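PDB 5CWF: designed helical repeat protein from Synthetic construct, which is a de novo designed protein with no known natural function, built as tandem helical repeats stacked into a single all-helical domain. Local coordinates for residues Lys13-Leu18 / Ala60-Ala65; Glu17-Asn22 / Glu26-Ile31; Met54-Lys59 / Ala101-Val106. One frame throughout, in Å; residues are numbered along the deposited sequence.

Interaction 1 (Lys13-Leu18 / Ala60-Ala65)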
# COMPACT_ATOMS: atom_id res chain seq x y z
N LYS A 13 -3.23 3.12 -16.18
CA LYS A 13 -2.59 3.81 -17.31
C LYS A 13 -3.41 5.06 -17.68
O LYS A 13 -2.85 6.10 -18.01
CB LYS A 13 -2.45 2.86 -18.49
CG LYS A 13 -1.64 3.40 -19.64
CD LYS A 13 -1.44 2.34 -20.71
CE LYS A 13 -0.53 2.82 -21.83
NZ LYS A 13 -1.26 3.63 -22.85
N LYS A 14 -4.73 4.96 -17.60
CA LYS A 14 -5.59 6.12 -17.83
C LYS A 14 -5.44 7.16 -16.74
O LYS A 14 -5.52 8.37 -17.00
CB LYS A 14 -7.06 5.71 -17.92
CG LYS A 14 -7.67 5.77 -19.31
CD LYS A 14 -7.42 4.52 -20.11
CE LYS A 14 -8.45 4.38 -21.22
NZ LYS A 14 -8.50 2.99 -21.76
N ALA A 15 -5.26 6.71 -15.50
CA ALA A 15 -5.08 7.63 -14.38
C ALA A 15 -3.78 8.42 -14.51
O ALA A 15 -3.71 9.59 -14.11
CB ALA A 15 -5.10 6.86 -13.06
N VAL A 16 -2.75 7.78 -15.04
CA VAL A 16 -1.47 8.45 -15.23
C VAL A 16 -1.63 9.53 -16.29
O VAL A 16 -1.15 10.64 -16.14
CB VAL A 16 -0.37 7.43 -15.66
CG1 VAL A 16 0.92 8.14 -16.14
CG2 VAL A 16 -0.05 6.47 -14.50
N GLU A 17 -2.31 9.18 -17.37
CA GLU A 17 -2.52 10.12 -18.47
C GLU A 17 -3.36 11.31 -18.03
O GLU A 17 -3.09 12.46 -18.42
CB GLU A 17 -3.14 9.36 -19.63
CG GLU A 17 -2.12 8.40 -20.26
CD GLU A 17 -2.75 7.21 -20.98
OE1 GLU A 17 -3.99 7.15 -21.11
OE2 GLU A 17 -1.98 6.32 -21.43
N LEU A 18 -4.37 11.05 -17.21
CA LEU A 18 -5.20 12.12 -16.67
C LEU A 18 -4.40 13.01 -15.73
O LEU A 18 -4.55 14.22 -15.73
CB LEU A 18 -6.40 11.53 -15.93
CG LEU A 18 -7.34 12.56 -15.30
CD1 LEU A 18 -7.85 13.55 -16.35
CD2 LEU A 18 -8.51 11.85 -14.63
N ALA A 60 -6.33 0.36 -4.88
CA ALA A 60 -6.17 1.43 -3.90
C ALA A 60 -5.58 2.67 -4.55
O ALA A 60 -6.02 3.79 -4.29
CB ALA A 60 -5.32 0.99 -2.76
N VAL A 61 -4.59 2.46 -5.40
CA VAL A 61 -3.95 3.58 -6.08
C VAL A 61 -4.95 4.27 -7.00
O VAL A 61 -5.04 5.50 -7.03
CB VAL A 61 -2.72 3.09 -6.90
CG1 VAL A 61 -2.10 4.21 -7.76
CG2 VAL A 61 -1.68 2.55 -5.96
N LEU A 62 -5.74 3.47 -7.71
CA LEU A 62 -6.72 3.97 -8.67
C LEU A 62 -7.79 4.80 -7.96
O LEU A 62 -8.15 5.88 -8.42
CB LEU A 62 -7.35 2.80 -9.42
CG LEU A 62 -8.22 3.16 -10.61
CD1 LEU A 62 -7.33 3.70 -11.74
CD2 LEU A 62 -9.05 1.97 -11.07
N LEU A 63 -8.28 4.30 -6.82
CA LEU A 63 -9.30 5.02 -6.07
C LEU A 63 -8.76 6.29 -5.44
O LEU A 63 -9.47 7.31 -5.38
CB LEU A 63 -9.91 4.15 -4.97
CG LEU A 63 -10.85 3.05 -5.42
CD1 LEU A 63 -11.25 2.22 -4.22
CD2 LEU A 63 -12.07 3.62 -6.13
N ALA A 64 -7.51 6.24 -4.96
CA ALA A 64 -6.90 7.41 -4.36
C ALA A 64 -6.68 8.48 -5.42
O ALA A 64 -6.89 9.67 -5.16
CB ALA A 64 -5.61 7.06 -3.69
N ALA A 65 -6.30 8.07 -6.62
CA ALA A 65 -6.08 9.06 -7.67
C ALA A 65 -7.41 9.76 -7.99
O ALA A 65 -7.45 10.94 -8.31
CB ALA A 65 -5.52 8.42 -8.91

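Interaction 2 (Glu17-Asn22 / Glu26-Ile31)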
# COMPACT_ATOMS: atom_id res chain seq x y z
N GLU A 17 -2.31 9.18 -17.37
CA GLU A 17 -2.52 10.12 -18.47
C GLU A 17 -3.36 11.31 -18.03
O GLU A 17 -3.09 12.46 -18.42
CB GLU A 17 -3.14 9.36 -19.63
CG GLU A 17 -2.12 8.40 -20.26
CD GLU A 17 -2.75 7.21 -20.98
OE1 GLU A 17 -3.99 7.15 -21.11
OE2 GLU A 17 -1.98 6.32 -21.43
N LEU A 18 -4.37 11.05 -17.21
CA LEU A 18 -5.20 12.12 -16.67
C LEU A 18 -4.40 13.01 -15.73
O LEU A 18 -4.55 14.22 -15.73
CB LEU A 18 -6.40 11.53 -15.93
CG LEU A 18 -7.34 12.56 -15.30
CD1 LEU A 18 -7.85 13.55 -16.35
CD2 LEU A 18 -8.51 11.85 -14.63
N ALA A 19 -3.57 12.40 -14.88
CA ALA A 19 -2.70 13.18 -14.01
C ALA A 19 -1.80 14.09 -14.84
O ALA A 19 -1.59 15.27 -14.50
CB ALA A 19 -1.85 12.25 -13.12
N LYS A 20 -1.22 13.55 -15.91
CA LYS A 20 -0.34 14.38 -16.74
C LYS A 20 -1.13 15.53 -17.37
O LYS A 20 -0.62 16.65 -17.48
CB LYS A 20 0.34 13.56 -17.82
CG LYS A 20 1.37 12.60 -17.26
CD LYS A 20 2.09 11.84 -18.36
CE LYS A 20 3.28 11.06 -17.83
NZ LYS A 20 3.99 10.46 -18.98
N LYS A 21 -2.34 15.23 -17.81
CA LYS A 21 -3.19 16.23 -18.48
C LYS A 21 -3.42 17.45 -17.58
O LYS A 21 -3.46 18.59 -18.06
CB LYS A 21 -4.54 15.61 -18.87
CG LYS A 21 -5.47 16.51 -19.67
CD LYS A 21 -6.81 15.77 -19.91
CE LYS A 21 -7.82 16.60 -20.70
NZ LYS A 21 -8.27 17.83 -19.98
N ASN A 22 -3.54 17.18 -16.27
CA ASN A 22 -3.82 18.22 -15.29
C ASN A 22 -2.54 18.85 -14.69
O ASN A 22 -2.61 19.57 -13.71
CB ASN A 22 -4.69 17.63 -14.18
CG ASN A 22 -6.11 17.31 -14.65
OD1 ASN A 22 -6.77 18.14 -15.28
ND2 ASN A 22 -6.57 16.10 -14.36
N GLU A 26 4.20 14.92 -10.78
CA GLU A 26 4.75 14.08 -9.69
C GLU A 26 3.78 12.98 -9.23
O GLU A 26 4.19 11.87 -8.81
CB GLU A 26 5.17 15.00 -8.53
CG GLU A 26 6.40 15.88 -8.90
CD GLU A 26 6.89 16.78 -7.77
OE1 GLU A 26 6.07 17.19 -6.93
OE2 GLU A 26 8.10 17.08 -7.72
N VAL A 27 2.49 13.27 -9.29
CA VAL A 27 1.49 12.26 -8.99
C VAL A 27 1.56 11.15 -10.03
O VAL A 27 1.51 9.97 -9.71
CB VAL A 27 0.04 12.84 -8.97
CG1 VAL A 27 -0.96 11.73 -8.73
CG2 VAL A 27 -0.10 13.88 -7.90
N ALA A 28 1.65 11.57 -11.30
CA ALA A 28 1.69 10.64 -12.40
C ALA A 28 2.90 9.72 -12.29
O ALA A 28 2.82 8.50 -12.54
CB ALA A 28 1.71 11.42 -13.71
N ARG A 29 4.03 10.30 -11.88
CA ARG A 29 5.25 9.52 -11.73
C ARG A 29 5.08 8.43 -10.68
O ARG A 29 5.47 7.28 -10.89
CB ARG A 29 6.41 10.42 -11.32
CG ARG A 29 7.72 9.69 -10.99
CD ARG A 29 8.80 10.69 -10.54
NE ARG A 29 8.54 11.22 -9.20
CZ ARG A 29 8.82 12.46 -8.81
NH1 ARG A 29 9.36 13.34 -9.64
NH2 ARG A 29 8.55 12.83 -7.56
N GLU A 30 4.47 8.79 -9.57
CA GLU A 30 4.34 7.84 -8.47
C GLU A 30 3.32 6.75 -8.79
O GLU A 30 3.50 5.59 -8.40
CB GLU A 30 3.95 8.57 -7.19
CG GLU A 30 4.32 7.80 -5.93
CD GLU A 30 5.83 7.73 -5.72
OE1 GLU A 30 6.32 6.73 -5.15
OE2 GLU A 30 6.52 8.70 -6.10
N ILE A 31 2.24 7.10 -9.47
CA ILE A 31 1.29 6.07 -9.90
C ILE A 31 2.00 5.11 -10.86
O ILE A 31 1.90 3.88 -10.73
CB ILE A 31 0.05 6.68 -10.58
CG1 ILE A 31 -0.72 7.54 -9.59
CG2 ILE A 31 -0.81 5.58 -11.22
CD1 ILE A 31 -1.88 8.30 -10.22

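Interaction 3 (Met54-Lys59 / Ala101-Val106)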
# COMPACT_ATOMS: atom_id res chain seq x y z
N MET A 54 -1.57 -7.75 -4.90
CA MET A 54 -1.35 -6.82 -5.99
C MET A 54 -2.65 -6.22 -6.49
O MET A 54 -2.69 -5.04 -6.84
CB MET A 54 -0.64 -7.50 -7.16
CG MET A 54 0.78 -7.97 -6.90
SD MET A 54 1.86 -6.70 -6.21
CE MET A 54 1.91 -7.21 -4.49
N LEU A 55 -3.73 -7.01 -6.52
CA LEU A 55 -5.02 -6.47 -6.97
C LEU A 55 -5.53 -5.41 -6.01
O LEU A 55 -6.01 -4.35 -6.44
CB LEU A 55 -6.04 -7.59 -7.13
CG LEU A 55 -7.42 -7.19 -7.67
CD1 LEU A 55 -7.30 -6.58 -9.07
CD2 LEU A 55 -8.36 -8.40 -7.70
N ALA A 56 -5.43 -5.69 -4.72
CA ALA A 56 -5.88 -4.73 -3.73
C ALA A 56 -5.08 -3.43 -3.87
O ALA A 56 -5.65 -2.34 -3.84
CB ALA A 56 -5.74 -5.30 -2.31
N LEU A 57 -3.77 -3.52 -4.04
CA LEU A 57 -2.93 -2.32 -4.17
C LEU A 57 -3.25 -1.50 -5.42
O LEU A 57 -3.36 -0.27 -5.34
CB LEU A 57 -1.45 -2.70 -4.21
CG LEU A 57 -0.88 -3.25 -2.89
CD1 LEU A 57 0.60 -3.59 -3.03
CD2 LEU A 57 -1.08 -2.21 -1.77
N ALA A 58 -3.42 -2.18 -6.54
CA ALA A 58 -3.76 -1.53 -7.79
C ALA A 58 -5.07 -0.77 -7.64
O ALA A 58 -5.16 0.39 -8.03
CB ALA A 58 -3.85 -2.57 -8.90
N LYS A 59 -6.07 -1.40 -7.05
CA LYS A 59 -7.35 -0.70 -6.81
C LYS A 59 -7.21 0.48 -5.87
O LYS A 59 -7.90 1.49 -6.03
CB LYS A 59 -8.40 -1.63 -6.24
CG LYS A 59 -8.91 -2.68 -7.19
CD LYS A 59 -9.78 -3.65 -6.40
CE LYS A 59 -10.45 -4.68 -7.27
NZ LYS A 59 -11.19 -5.63 -6.39
N ALA A 101 -3.03 -7.27 4.67
CA ALA A 101 -3.73 -6.42 5.63
C ALA A 101 -3.49 -4.95 5.32
O ALA A 101 -4.42 -4.14 5.35
CB ALA A 101 -3.29 -6.75 7.06
N LEU A 102 -2.25 -4.58 4.99
CA LEU A 102 -1.96 -3.19 4.67
C LEU A 102 -2.61 -2.77 3.36
O LEU A 102 -3.15 -1.69 3.27
CB LEU A 102 -0.46 -2.95 4.61
CG LEU A 102 0.27 -3.15 5.94
CD1 LEU A 102 1.77 -2.92 5.74
CD2 LEU A 102 -0.25 -2.22 7.02
N ALA A 103 -2.59 -3.66 2.36
CA ALA A 103 -3.22 -3.36 1.07
C ALA A 103 -4.72 -3.15 1.24
O ALA A 103 -5.30 -2.23 0.67
CB ALA A 103 -2.95 -4.48 0.07
N LYS A 104 -5.35 -3.98 2.06
CA LYS A 104 -6.77 -3.81 2.34
C LYS A 104 -7.05 -2.50 3.06
O LYS A 104 -8.06 -1.86 2.80
CB LYS A 104 -7.29 -4.98 3.19
CG LYS A 104 -7.47 -6.28 2.41
CD LYS A 104 -7.81 -7.42 3.36
CE LYS A 104 -8.04 -8.74 2.63
NZ LYS A 104 -8.30 -9.86 3.59
N ALA A 105 -6.14 -2.09 3.94
CA ALA A 105 -6.32 -0.84 4.69
C ALA A 105 -6.19 0.41 3.81
O ALA A 105 -6.97 1.35 3.95
CB ALA A 105 -5.30 -0.78 5.83
N VAL A 106 -5.19 0.44 2.94
CA VAL A 106 -5.04 1.60 2.06
C VAL A 106 -6.19 1.62 1.06
O VAL A 106 -6.65 2.68 0.69
CB VAL A 106 -3.64 1.65 1.35
CG1 VAL A 106 -2.52 1.82 2.39
CG2 VAL A 106 -3.40 0.45 0.47

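Interaction 1 (Lys13-Leu18 / Ala60-Ala65)
Segments 13-18 of helix 3-21 and 60-65 of helix 48-67 come nearest at A15 and A65, with 6.9 Å between A15 CA and A65 CA, and the two segments run in broadly the same direction. The packing is between helices two apart in the chain of a tandem helical repeat fold: helix 25-44 lies between the two in sequence, and the chain comes back to lay a further helix beside the first. The contact is small, burying 85 Å² in all, and it sits toward the surface. A15 points its methyl toward segment 60-65 and supplies everything on its side of the contact. One branch of L62 answers it, bringing L62 CD1 to 4.1 Å from A15 CB. L62 reaches this spot because CG is anti to the backbone N (chi1 -170°), and its side chain also touches A11 and L12 of helix 3-21. One turn after L62, A65 meets the same A15 methyl more loosely, A15 CB to A65 CB 4.5 Å. I31 of helix 25-44 touches V16, V61 and A65, so a third helix packs against both partners. On helix 3-21, pointing away from segment 60-65, K13 is bound to E17 one turn later by a salt bridge, K13 NZ lying 3.1 Å from E17 OE2, nearly in line with its C-O bond.

Interaction 2 (Glu17-Asn22 / Glu26-Ile31)
A19 and A28 meet methyl to methyl, A19 CB lying 3.7 Å from A28 CB, near the turn of an antiparallel helical hairpin formed by helices 3-21 and 25-44. Having no longer side chains here, the two residues let the backbones come very near, and A19 CA is only 5.3 Å from A28 CA. A19 CB also rests against the main chain of the second helix, at 4.0 Å from A28 CA. K20 completes this first shell with its aliphatic stem: K20 CG touches A28 CB at 3.8 Å. With CG beside the backbone N (chi1 -69°) and the rest of the chain extended, the stem borders the alanine pair and runs on outward; the nearest atom of the K20 side chain is about 5 Å from a bound calcium ion.

Around these residues, V27 and I31 direct their CB atoms at the first helix; I31 packs on L12 and V16, and also on V61 and A65 of helix 48-67. E26 forms a salt bridge to R74 of helix 70-89. Helix 3-21 finishes just beyond the contact, where N22 leaves helical geometry while N22 N still donates to L18 O at 3.2 Å.

Interaction 3 (Met54-Lys59 / Ala101-Val106)
L57 and A103 meet through aliphatic carbon alone: no ring, amide or other flat side-chain group enters the contact, so the surfaces to compare are the faces of two helices. Segment 54-59 of helix 48-67 offers A56 and L57, and segment 101-106 of helix 93-111 offers A103 and V106. The segments run in nearly the same direction, their axes inclined by 24° and 8.4 Å apart at closest approach, as suits neighbouring helices in one layer of a helical repeat stack.

A103 is the centre of the contact. Its methyl points toward the opposite helix and is met by two residues in succession: A103 CB lies 3.8 Å from A56 CB and 3.5 Å from L57 CD2, the latter pair closer than usual van der Waals contact. L57 CD2 is also 3.7 Å from A103 CA, so this branch presses on the backbone as well as on the methyl. L57 starts off across the interface rather than into it; with CG beside the backbone N (chi1 -69°), its CD2 branch is delivered onto A103. One turn beyond A103, V106 comes in less tightly, V106 CG2 standing 4.2 Å from that same L57 CD2.

Helix 70-89 packs on L57 through I83 and V84. On the other helix, A105 is backed by I121 of helix 115-134 and V151 of helix 138-156, which extends the hydrophobic layer to the next helices.

No hydrogen bond or ion pair joins the segments, and the contact is made by apolar packing. The alanines permit the short axis distance, and L57 CD2, touching both A103 and V106, links two successive turns of helix 93-111 beside the A56-A103 methyl pair.

How the interactions relate
Interactions 1 and 3 are the same kind of joint, each between helices two apart in the chain, and both use helix 48-67: one side of it meets helix 3-21, another meets helix 93-111. Interaction 3 is buried, its centre about 6 Å from the centre of the chain, whereas interaction 1 is a smaller surface contact. They touch where A60 CB lies 3.8 Å from V106 CG2. Interaction 2 instead joins consecutive helices near a turn; it shares E17 and L18 with interaction 1 and adjoins it through V16 CG2 and I31 CG2, 3.5 Å apart. All three rest on alanine, but a lysine stem takes part only in interaction 2, and leucine branches only in the other two.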